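Local coordinates for protein phosphoribosylglycinamide synthetase (Anaerococcus prevotii, PDB 4DIM) that probably acts as an ATP- and metal-dependent ligase of the ATP-grasp superfamily, using ATP to join its substrates, at residues Ser86-Cys91 against Val97-Glu102; Tyr194-Gln199 against Val230-Lys235; Tyr298-Ser303 against Leu311-Gln316; Glu363-Lys366 against Asn371-Ile374. All coordinates share one frame; numbering follows the deposited sequence.

Contact 1 of 4, residues Ser86-Cys91 against Val97-Glu102; sequences SLARIC and VGLNEE
Arg89 and Glu101 face each other across a short helix-loop-helix connection, helix 84-94 leading into helix 101-108, in the N-terminal part of the chain, whose helix-flanked parallel sheet resembles the pre-ATP-grasp domain of this superfamily. The guanidinium meets the carboxylate side-on. NE of Arg89 gives a nearly straight bond to OE2 of Glu101 (3.1 Å, 165°), while NH2 of Arg89 reaches OE1 of Glu101 at 2.8 Å. Both oxygens are met on their syn side, yet the two planes stand 55° apart, making the pair a twisted one. Arg89 bends at chi3 (-76°), which turns its NE side to the extended glutamate. Its NH1 forms a second salt bridge, to Asp61 of helix 60-66. A leucine in place of Arg89 would remove the guanidinium and is likely to leave both Glu101 and Asp61 without their positive mate. Ala88 suits its place by being small: its CB lies 3.5 Å from CA of Glu101, bringing the start of the second helix close against the first. That start is capped by Asn100 OD1 on Ala103 N. Alongside, Leu99 runs obliquely across Leu87, CD2 of Leu99 being 4.0 Å from CG of Leu87. Gly98, with no side chain to intrude, passes its CA within 3.9 Å of SG of Cys91.

Contact 2 of 4, residues Tyr194-Gln199 against Val230-Lys235; sequences YEFGAQ and VPLDVK
In the ATP-grasp domain, the start of strand 194-203 in the large antiparallel sheet meets the loop joining strand 223-230 to helix 236-253, and Leu232 fills the join between Tyr194 and Phe196. The backbones stay well apart, 8.4 Å from CA of Phe196 to CA of Leu232, so long side chains must bridge the gap. Leu232 does so with a forked end. Its CG stands anti to the backbone N (chi1 -173°), which sends both methyl groups at the strand. CD2 of Leu232 comes 3.5 Å from CD1 of Phe196, the two side chains meeting at about a right angle. The other branch, CD1 of Leu232, sits at the edge of the Tyr194 ring, 3.9 Å from CE2 of Tyr194 and close to the ring plane; here the side chains slide past each other in opposite directions. An alanine here would lack both methyl branches and would probably open a gap beside Phe196 while leaving the Tyr194 edge without its apolar neighbour. Leu232 also touches Pro212 on the strand between, and Phe196 packs on Thr242 of helix 236-253. The loop turns sharply on the way, with a cis peptide before Pro231 and an inverse gamma turn centred on Asp233. Such a loop, carrying the chain from a strand inside the sheet into a helix that packs on the same sheet, belongs to the two-layer alpha/beta build of ATP-grasp enzymes.

Contact 3 of 4, residues Tyr298-Ser303 against Leu311-Gln316; sequences YKMIAS and LVFWSQ
Helix 297-305 and the short helix 311-314 come together most closely at Met300 and Phe313, whose CA atoms are 6.3 Å apart, after a seven-residue connection. Lys299 lays its CB over one face of the ring, 3.9 Å from the ring centroid of Phe313 and 9° off the normal, a CH-pi contact. CG1 of Val312 lies over the opposite face, so the ring is sandwiched between aliphatic groups. At the ring edge stands Ser303, its OG 3.6 Å from CE2 of Phe313. That hydroxyl suits a buried place because OG of Ser303 gives its proton to O of Lys299, one turn back, at 2.9 Å. Met300, a selenomethionine, passes alongside with CG 3.6 Å from CB of Phe313, and its bent chain (chi3 64°) carries CE to 4.0 Å from CB of Trp314. The Trp314 ring itself meets Tyr293 edge-to-face, while Leu29 of helix 20-29 touches both Lys299 and Phe313. Lys299 keeps its aliphatic part for the ring and sends NZ to a salt bridge with Glu296. No hydrogen bond links the segments, so their attraction rests on dispersion and hydrophobic burial, with the polar ends of Ser303 and Lys299 satisfied within or just before their own helix.

Contact 4 of 4, residues Glu363-Lys366 against Asn371-Ile374; sequences EIKK and NDCI
Two kinds of interaction join Lys365 and Ile364 to Asp372 and Ile374, where the chain turns back after strand 363-364 on its way to strand 375-381. The first is ionic. NZ of Lys365 donates to OD1 of Asp372 at 3.0 Å, using that oxygen's syn lone pair. The lysine curls to get there: a bend at chi3 (71°) and another at chi4 wrap its methylenes round the acceptor, and CB of Lys365 lies 3.5 Å from the same OD1 of Asp372. A long side chain suits this reach, while a short carboxylate suits the turn, since OD2 of Asp372 takes backbone N-H groups from Glu368 and Asn369 in the connecting loop. The second kind is apolar and looser, CD1 of Ile364 standing 4.5 Å from CG1 of Ile374. Both isoleucines belong to a larger hydrophobic layer, Ile364 touching Leu338 and Leu402, and Ile374 touching Ile341 and Ile400, on strands 336-343 and 398-402. Chemically, the buried Asp372 carboxylate is divided in its duties, one oxygen serving the ammonium and the other two backbone amides; this surrounding of donors would probably favour its ionised form and help to offset the cost of burying the charge.

From the N terminus the four contacts follow one another in series, none enclosing or crossing another. Contact 1 closes a five-residue connection, the first part of it still helix, between two helices of the N-terminal part. Contact 2 spans the longest interval, thirty residues that are mostly strand, and ties the large antiparallel sheet to the approach of helix 236-253. Contact 3 closes a seven-residue loop between two helices that lie close to helix 20-29, and its nearest atoms are about 7 Å from contact 1 and about 8 Å from contact 2. Contact 4 closes a four-residue loop, joining strand 363-364 of the small three-stranded sheet to the lead-in of strand 375-381 in the large sheet.

Contact 1 of 4, residues Ser86-Cys91 against Val97-Glu102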
# COMPACT_ATOMS: atom_id res chain seq x y z
N SER A 86 -8.61 10.93 -7.81
CA SER A 86 -8.34 12.32 -8.21
C SER A 86 -7.12 12.36 -9.10
O SER A 86 -7.21 12.94 -10.17
CB SER A 86 -8.18 13.21 -6.99
OG SER A 86 -9.11 12.81 -5.99
N LEU A 87 -6.04 11.62 -8.77
CA LEU A 87 -4.88 11.55 -9.68
C LEU A 87 -5.28 11.04 -11.08
O LEU A 87 -4.88 11.60 -12.10
CB LEU A 87 -3.83 10.61 -9.12
CG LEU A 87 -2.64 10.29 -10.02
CD1 LEU A 87 -1.93 11.55 -10.48
CD2 LEU A 87 -1.66 9.45 -9.26
N ALA A 88 -6.04 9.94 -11.10
CA ALA A 88 -6.51 9.33 -12.33
C ALA A 88 -7.29 10.34 -13.21
O ALA A 88 -7.03 10.42 -14.42
CB ALA A 88 -7.37 8.12 -12.00
N ARG A 89 -8.16 11.18 -12.58
CA ARG A 89 -8.88 12.20 -13.33
C ARG A 89 -7.92 13.29 -13.83
O ARG A 89 -8.01 13.67 -15.02
CB ARG A 89 -10.02 12.86 -12.52
CG ARG A 89 -11.09 13.45 -13.48
CD ARG A 89 -12.36 13.89 -12.78
NE ARG A 89 -13.20 12.75 -12.42
CZ ARG A 89 -14.33 12.82 -11.71
NH1 ARG A 89 -14.78 13.99 -11.27
NH2 ARG A 89 -15.01 11.71 -11.43
N ILE A 90 -6.98 13.75 -12.97
CA ILE A 90 -5.95 14.74 -13.38
C ILE A 90 -5.28 14.24 -14.68
O ILE A 90 -5.22 14.96 -15.66
CB ILE A 90 -4.87 14.98 -12.26
CG1 ILE A 90 -5.43 15.77 -11.11
CG2 ILE A 90 -3.62 15.69 -12.81
CD1 ILE A 90 -4.66 15.58 -9.86
N CYS A 91 -4.82 12.99 -14.68
CA CYS A 91 -4.15 12.40 -15.83
C CYS A 91 -5.06 12.26 -17.03
O CYS A 91 -4.60 12.54 -18.13
CB CYS A 91 -3.56 11.06 -15.45
SG CYS A 91 -2.36 11.19 -14.11
N VAL A 97 0.94 11.62 -17.88
CA VAL A 97 1.21 10.19 -17.73
C VAL A 97 0.71 9.71 -16.34
O VAL A 97 0.85 10.43 -15.34
CB VAL A 97 2.70 9.86 -17.96
CG1 VAL A 97 3.03 8.44 -17.53
CG2 VAL A 97 3.05 10.07 -19.44
N GLY A 98 0.09 8.51 -16.34
CA GLY A 98 -0.46 7.89 -15.15
C GLY A 98 -1.56 6.87 -15.39
O GLY A 98 -1.88 6.55 -16.53
N LEU A 99 -2.14 6.32 -14.29
CA LEU A 99 -3.28 5.40 -14.38
C LEU A 99 -4.53 6.16 -14.87
O LEU A 99 -4.60 7.38 -14.73
CB LEU A 99 -3.57 4.72 -13.04
CG LEU A 99 -4.36 5.49 -11.95
CD1 LEU A 99 -4.66 4.60 -10.77
CD2 LEU A 99 -3.61 6.71 -11.46
N ASN A 100 -5.51 5.43 -15.46
CA ASN A 100 -6.73 6.05 -15.98
C ASN A 100 -7.84 5.88 -14.93
O ASN A 100 -7.72 5.03 -14.05
CB ASN A 100 -7.11 5.51 -17.40
CG ASN A 100 -7.47 4.05 -17.51
OD1 ASN A 100 -8.32 3.55 -16.78
ND2 ASN A 100 -6.92 3.33 -18.48
N GLU A 101 -8.89 6.71 -14.97
CA GLU A 101 -9.93 6.68 -13.94
C GLU A 101 -10.76 5.39 -13.93
O GLU A 101 -11.13 4.95 -12.84
CB GLU A 101 -10.86 7.89 -14.06
CG GLU A 101 -11.62 8.15 -12.77
CD GLU A 101 -12.47 9.40 -12.79
OE1 GLU A 101 -13.04 9.73 -11.73
OE2 GLU A 101 -12.56 10.06 -13.86
N GLU A 102 -11.04 4.79 -15.08
CA GLU A 102 -11.82 3.55 -15.08
C GLU A 102 -11.08 2.41 -14.35
O GLU A 102 -11.73 1.59 -13.72
CB GLU A 102 -12.28 3.12 -16.49
CG GLU A 102 -11.21 2.95 -17.55
CD GLU A 102 -11.71 2.57 -18.93
OE1 GLU A 102 -10.92 2.72 -19.89
OE2 GLU A 102 -12.88 2.15 -19.06

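Contact 2 of 4, residues Tyr194-Gln199 against Val230-Lys235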
# COMPACT_ATOMS: atom_id res chain seq x y z
N TYR A 194 -1.64 -18.05 4.52
CA TYR A 194 -0.50 -17.16 4.74
C TYR A 194 -0.71 -15.81 4.00
O TYR A 194 -0.76 -15.79 2.76
CB TYR A 194 0.83 -17.83 4.33
CG TYR A 194 2.03 -17.00 4.71
CD1 TYR A 194 2.34 -16.75 6.05
CD2 TYR A 194 2.81 -16.38 3.74
CE1 TYR A 194 3.37 -15.89 6.41
CE2 TYR A 194 3.89 -15.57 4.10
CZ TYR A 194 4.15 -15.30 5.43
OH TYR A 194 5.19 -14.47 5.83
N GLU A 195 -0.87 -14.70 4.77
CA GLU A 195 -1.06 -13.36 4.19
C GLU A 195 0.28 -12.69 3.91
O GLU A 195 1.17 -12.69 4.75
CB GLU A 195 -1.87 -12.44 5.09
CG GLU A 195 -3.27 -12.91 5.37
CD GLU A 195 -4.01 -12.09 6.43
OE1 GLU A 195 -3.36 -11.24 7.09
OE2 GLU A 195 -5.23 -12.30 6.59
N PHE A 196 0.41 -12.11 2.74
CA PHE A 196 1.62 -11.39 2.37
C PHE A 196 1.23 -10.39 1.31
O PHE A 196 0.05 -10.28 1.00
CB PHE A 196 2.73 -12.38 1.92
CG PHE A 196 2.42 -13.12 0.65
CD1 PHE A 196 2.90 -12.67 -0.57
CD2 PHE A 196 1.52 -14.16 0.65
CE1 PHE A 196 2.53 -13.29 -1.76
CE2 PHE A 196 1.10 -14.74 -0.55
CZ PHE A 196 1.66 -14.34 -1.74
N GLY A 197 2.18 -9.64 0.80
CA GLY A 197 1.95 -8.64 -0.23
C GLY A 197 2.95 -8.68 -1.35
O GLY A 197 3.86 -9.52 -1.38
N ALA A 198 2.81 -7.74 -2.28
CA ALA A 198 3.75 -7.59 -3.38
C ALA A 198 3.72 -6.20 -3.95
O ALA A 198 2.69 -5.55 -3.93
CB ALA A 198 3.43 -8.60 -4.47
N GLN A 199 4.86 -5.78 -4.50
CA GLN A 199 5.02 -4.51 -5.19
C GLN A 199 5.24 -4.80 -6.64
O GLN A 199 5.84 -5.82 -6.98
CB GLN A 199 6.22 -3.68 -4.66
CG GLN A 199 6.17 -3.21 -3.22
CD GLN A 199 4.97 -2.36 -2.85
OE1 GLN A 199 4.91 -1.17 -3.16
NE2 GLN A 199 3.99 -2.95 -2.20
N VAL A 230 11.96 -8.19 2.94
CA VAL A 230 12.33 -8.92 1.74
C VAL A 230 13.57 -9.69 2.11
O VAL A 230 14.36 -9.22 2.94
CB VAL A 230 12.52 -8.07 0.46
CG1 VAL A 230 11.18 -7.57 -0.06
CG2 VAL A 230 13.50 -6.92 0.67
N PRO A 231 13.72 -10.92 1.62
CA PRO A 231 12.82 -11.65 0.73
C PRO A 231 11.80 -12.43 1.54
O PRO A 231 11.99 -12.71 2.73
CB PRO A 231 13.79 -12.57 -0.02
CG PRO A 231 14.78 -12.95 1.05
CD PRO A 231 14.89 -11.75 1.98
N LEU A 232 10.71 -12.78 0.87
CA LEU A 232 9.63 -13.58 1.47
C LEU A 232 10.10 -15.02 1.59
O LEU A 232 10.65 -15.55 0.61
CB LEU A 232 8.38 -13.46 0.58
CG LEU A 232 7.12 -14.08 1.11
CD1 LEU A 232 6.63 -13.35 2.38
CD2 LEU A 232 6.07 -14.15 0.01
N ASP A 233 9.96 -15.63 2.77
CA ASP A 233 10.41 -17.01 2.96
C ASP A 233 9.34 -18.01 2.48
O ASP A 233 8.51 -18.52 3.26
CB ASP A 233 10.83 -17.31 4.40
CG ASP A 233 11.43 -18.71 4.54
OD1 ASP A 233 10.89 -19.51 5.34
OD2 ASP A 233 12.39 -19.03 3.79
N VAL A 234 9.38 -18.25 1.17
CA VAL A 234 8.53 -19.22 0.48
C VAL A 234 9.36 -19.90 -0.59
O VAL A 234 10.42 -19.40 -0.98
CB VAL A 234 7.27 -18.55 -0.12
CG1 VAL A 234 6.29 -18.14 0.97
CG2 VAL A 234 7.63 -17.36 -1.02
N LYS A 235 8.84 -20.99 -1.12
CA LYS A 235 9.49 -21.69 -2.23
C LYS A 235 9.45 -20.77 -3.49
O LYS A 235 8.54 -19.95 -3.61
CB LYS A 235 8.79 -23.01 -2.53
CG LYS A 235 8.72 -24.00 -1.40
CD LYS A 235 10.02 -24.56 -0.96
CE LYS A 235 9.93 -25.95 -0.37
NZ LYS A 235 10.40 -27.02 -1.32

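Contact 3 of 4, residues Tyr298-Ser303 against Leu311-Gln316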
# COMPACT_ATOMS: atom_id res chain seq x y z
N TYR A 298 11.61 6.01 -5.98
CA TYR A 298 10.88 7.28 -5.98
C TYR A 298 11.21 8.09 -7.20
O TYR A 298 10.38 8.89 -7.60
CB TYR A 298 11.14 8.14 -4.77
CG TYR A 298 10.59 7.59 -3.46
CD1 TYR A 298 9.22 7.57 -3.21
CD2 TYR A 298 11.44 7.15 -2.44
CE1 TYR A 298 8.72 7.10 -2.00
CE2 TYR A 298 10.95 6.65 -1.25
CZ TYR A 298 9.59 6.71 -0.99
OH TYR A 298 9.17 6.36 0.27
N LYS A 299 12.41 7.93 -7.76
CA LYS A 299 12.84 8.66 -8.95
C LYS A 299 12.17 8.09 -10.16
O LYS A 299 11.85 8.84 -11.06
CB LYS A 299 14.37 8.63 -9.13
CG LYS A 299 15.04 9.60 -8.18
CD LYS A 299 16.49 9.76 -8.46
CE LYS A 299 17.09 10.74 -7.49
NZ LYS A 299 18.55 10.86 -7.64
N MSE A 300 11.92 6.77 -10.17
CA MSE A 300 11.21 6.08 -11.25
C MSE A 300 9.77 6.53 -11.25
O MSE A 300 9.20 6.81 -12.31
CB MSE A 300 11.28 4.54 -11.10
CG MSE A 300 12.62 3.95 -11.46
SE MSE A 300 12.88 2.15 -10.91
CE MSE A 300 11.49 1.40 -12.03
N ILE A 301 9.20 6.70 -10.04
CA ILE A 301 7.82 7.17 -9.89
C ILE A 301 7.69 8.63 -10.37
O ILE A 301 6.80 8.93 -11.17
CB ILE A 301 7.37 7.01 -8.43
CG1 ILE A 301 7.22 5.52 -8.09
CG2 ILE A 301 6.06 7.77 -8.17
CD1 ILE A 301 7.06 5.24 -6.63
N ALA A 302 8.55 9.51 -9.88
CA ALA A 302 8.52 10.94 -10.20
C ALA A 302 8.82 11.22 -11.66
O ALA A 302 8.16 12.06 -12.26
CB ALA A 302 9.54 11.70 -9.34
N SER A 303 9.84 10.57 -12.22
CA SER A 303 10.20 10.76 -13.63
C SER A 303 9.08 10.26 -14.55
O SER A 303 8.80 10.91 -15.54
CB SER A 303 11.51 10.05 -13.97
OG SER A 303 11.39 8.63 -13.95
N LEU A 311 13.04 3.87 -17.01
CA LEU A 311 14.00 2.79 -17.32
C LEU A 311 15.47 3.19 -17.16
O LEU A 311 16.29 2.31 -16.96
CB LEU A 311 13.76 2.24 -18.71
CG LEU A 311 12.38 1.58 -18.86
CD1 LEU A 311 12.09 1.25 -20.31
CD2 LEU A 311 12.25 0.36 -17.97
N VAL A 312 15.76 4.49 -17.16
CA VAL A 312 17.07 5.11 -16.90
C VAL A 312 17.58 4.72 -15.50
O VAL A 312 18.79 4.56 -15.31
CB VAL A 312 16.91 6.66 -17.03
CG1 VAL A 312 18.02 7.43 -16.31
CG2 VAL A 312 16.82 7.04 -18.50
N PHE A 313 16.64 4.60 -14.53
CA PHE A 313 16.94 4.21 -13.15
C PHE A 313 16.88 2.69 -12.99
O PHE A 313 17.68 2.17 -12.23
CB PHE A 313 15.98 4.88 -12.16
CG PHE A 313 15.90 6.38 -12.32
CD1 PHE A 313 16.92 7.20 -11.86
CD2 PHE A 313 14.89 6.96 -13.08
CE1 PHE A 313 16.92 8.57 -12.13
CE2 PHE A 313 14.90 8.32 -13.36
CZ PHE A 313 15.90 9.12 -12.86
N TRP A 314 15.94 2.00 -13.67
CA TRP A 314 15.78 0.53 -13.62
C TRP A 314 16.97 -0.20 -14.27
O TRP A 314 17.26 -1.33 -13.93
CB TRP A 314 14.45 0.11 -14.32
CG TRP A 314 14.15 -1.37 -14.35
CD1 TRP A 314 14.00 -2.16 -15.46
CD2 TRP A 314 13.96 -2.25 -13.22
NE1 TRP A 314 13.69 -3.45 -15.10
CE2 TRP A 314 13.68 -3.54 -13.73
CE3 TRP A 314 13.95 -2.05 -11.83
CZ2 TRP A 314 13.48 -4.64 -12.89
CZ3 TRP A 314 13.69 -3.13 -11.01
CH2 TRP A 314 13.51 -4.42 -11.54
N SER A 315 17.64 0.45 -15.22
CA SER A 315 18.80 -0.14 -15.90
C SER A 315 20.07 -0.08 -15.03
O SER A 315 21.07 -0.70 -15.39
CB SER A 315 19.04 0.56 -17.23
OG SER A 315 19.38 1.92 -17.03
N GLN A 316 20.04 0.65 -13.88
CA GLN A 316 21.18 0.70 -12.95
C GLN A 316 20.95 -0.24 -11.78
O GLN A 316 21.59 -0.11 -10.74
CB GLN A 316 21.39 2.15 -12.44
CG GLN A 316 21.66 3.18 -13.54
CD GLN A 316 22.82 2.77 -14.42
OE1 GLN A 316 23.88 2.35 -13.93
NE2 GLN A 316 22.64 2.80 -15.75

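Contact 4 of 4, residues Glu363-Lys366 against Asn371-Ile374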
# COMPACT_ATOMS: atom_id res chain seq x y z
N GLU A 363 2.71 13.44 22.86
CA GLU A 363 2.11 12.35 23.61
C GLU A 363 2.49 11.02 23.02
O GLU A 363 2.42 10.84 21.80
CB GLU A 363 0.58 12.48 23.65
CG GLU A 363 -0.05 11.56 24.69
CD GLU A 363 -1.56 11.68 24.76
OE1 GLU A 363 -2.22 11.58 23.70
OE2 GLU A 363 -2.08 11.85 25.89
N ILE A 364 2.86 10.10 23.90
CA ILE A 364 3.18 8.71 23.60
C ILE A 364 1.94 7.93 24.01
O ILE A 364 1.63 7.88 25.21
CB ILE A 364 4.46 8.25 24.37
CG1 ILE A 364 5.65 9.23 24.14
CG2 ILE A 364 4.83 6.80 24.00
CD1 ILE A 364 5.93 9.56 22.61
N LYS A 365 1.18 7.42 23.02
CA LYS A 365 -0.05 6.68 23.28
C LYS A 365 0.18 5.18 23.11
O LYS A 365 0.59 4.77 22.03
CB LYS A 365 -1.17 7.14 22.32
CG LYS A 365 -1.93 8.38 22.77
CD LYS A 365 -2.89 8.89 21.69
CE LYS A 365 -4.11 8.01 21.44
NZ LYS A 365 -4.35 7.76 19.98
N LYS A 366 -0.14 4.37 24.15
CA LYS A 366 -0.09 2.91 24.10
C LYS A 366 -0.71 2.47 22.77
O LYS A 366 -1.88 2.73 22.51
CB LYS A 366 -0.84 2.30 25.30
CG LYS A 366 -0.75 0.78 25.41
CD LYS A 366 -2.14 0.14 25.54
CE LYS A 366 -2.10 -1.36 25.75
NZ LYS A 366 -1.76 -1.76 27.15
N ASN A 371 -0.97 5.88 13.63
CA ASN A 371 -0.55 7.24 13.96
C ASN A 371 0.12 7.31 15.33
O ASN A 371 0.71 8.34 15.66
CB ASN A 371 -1.73 8.22 13.88
CG ASN A 371 -2.41 8.18 12.52
OD1 ASN A 371 -1.90 8.74 11.53
ND2 ASN A 371 -3.51 7.44 12.40
N ASP A 372 0.05 6.19 16.10
CA ASP A 372 0.72 6.06 17.40
C ASP A 372 2.19 5.57 17.25
O ASP A 372 2.82 5.28 18.28
CB ASP A 372 -0.07 5.09 18.31
CG ASP A 372 -1.51 5.48 18.56
OD1 ASP A 372 -1.75 6.66 18.89
OD2 ASP A 372 -2.39 4.61 18.43
N CYS A 373 2.75 5.46 16.00
CA CYS A 373 4.14 5.04 15.80
C CYS A 373 5.06 6.14 16.32
O CYS A 373 4.81 7.32 16.06
CB CYS A 373 4.44 4.75 14.32
SG CYS A 373 3.61 3.28 13.64
N ILE A 374 6.13 5.73 17.04
CA ILE A 374 7.16 6.64 17.58
C ILE A 374 8.21 6.93 16.50
O ILE A 374 8.79 8.02 16.47
CB ILE A 374 7.80 6.04 18.86
CG1 ILE A 374 6.76 6.02 20.01
CG2 ILE A 374 9.09 6.77 19.27
CD1 ILE A 374 5.97 4.71 20.14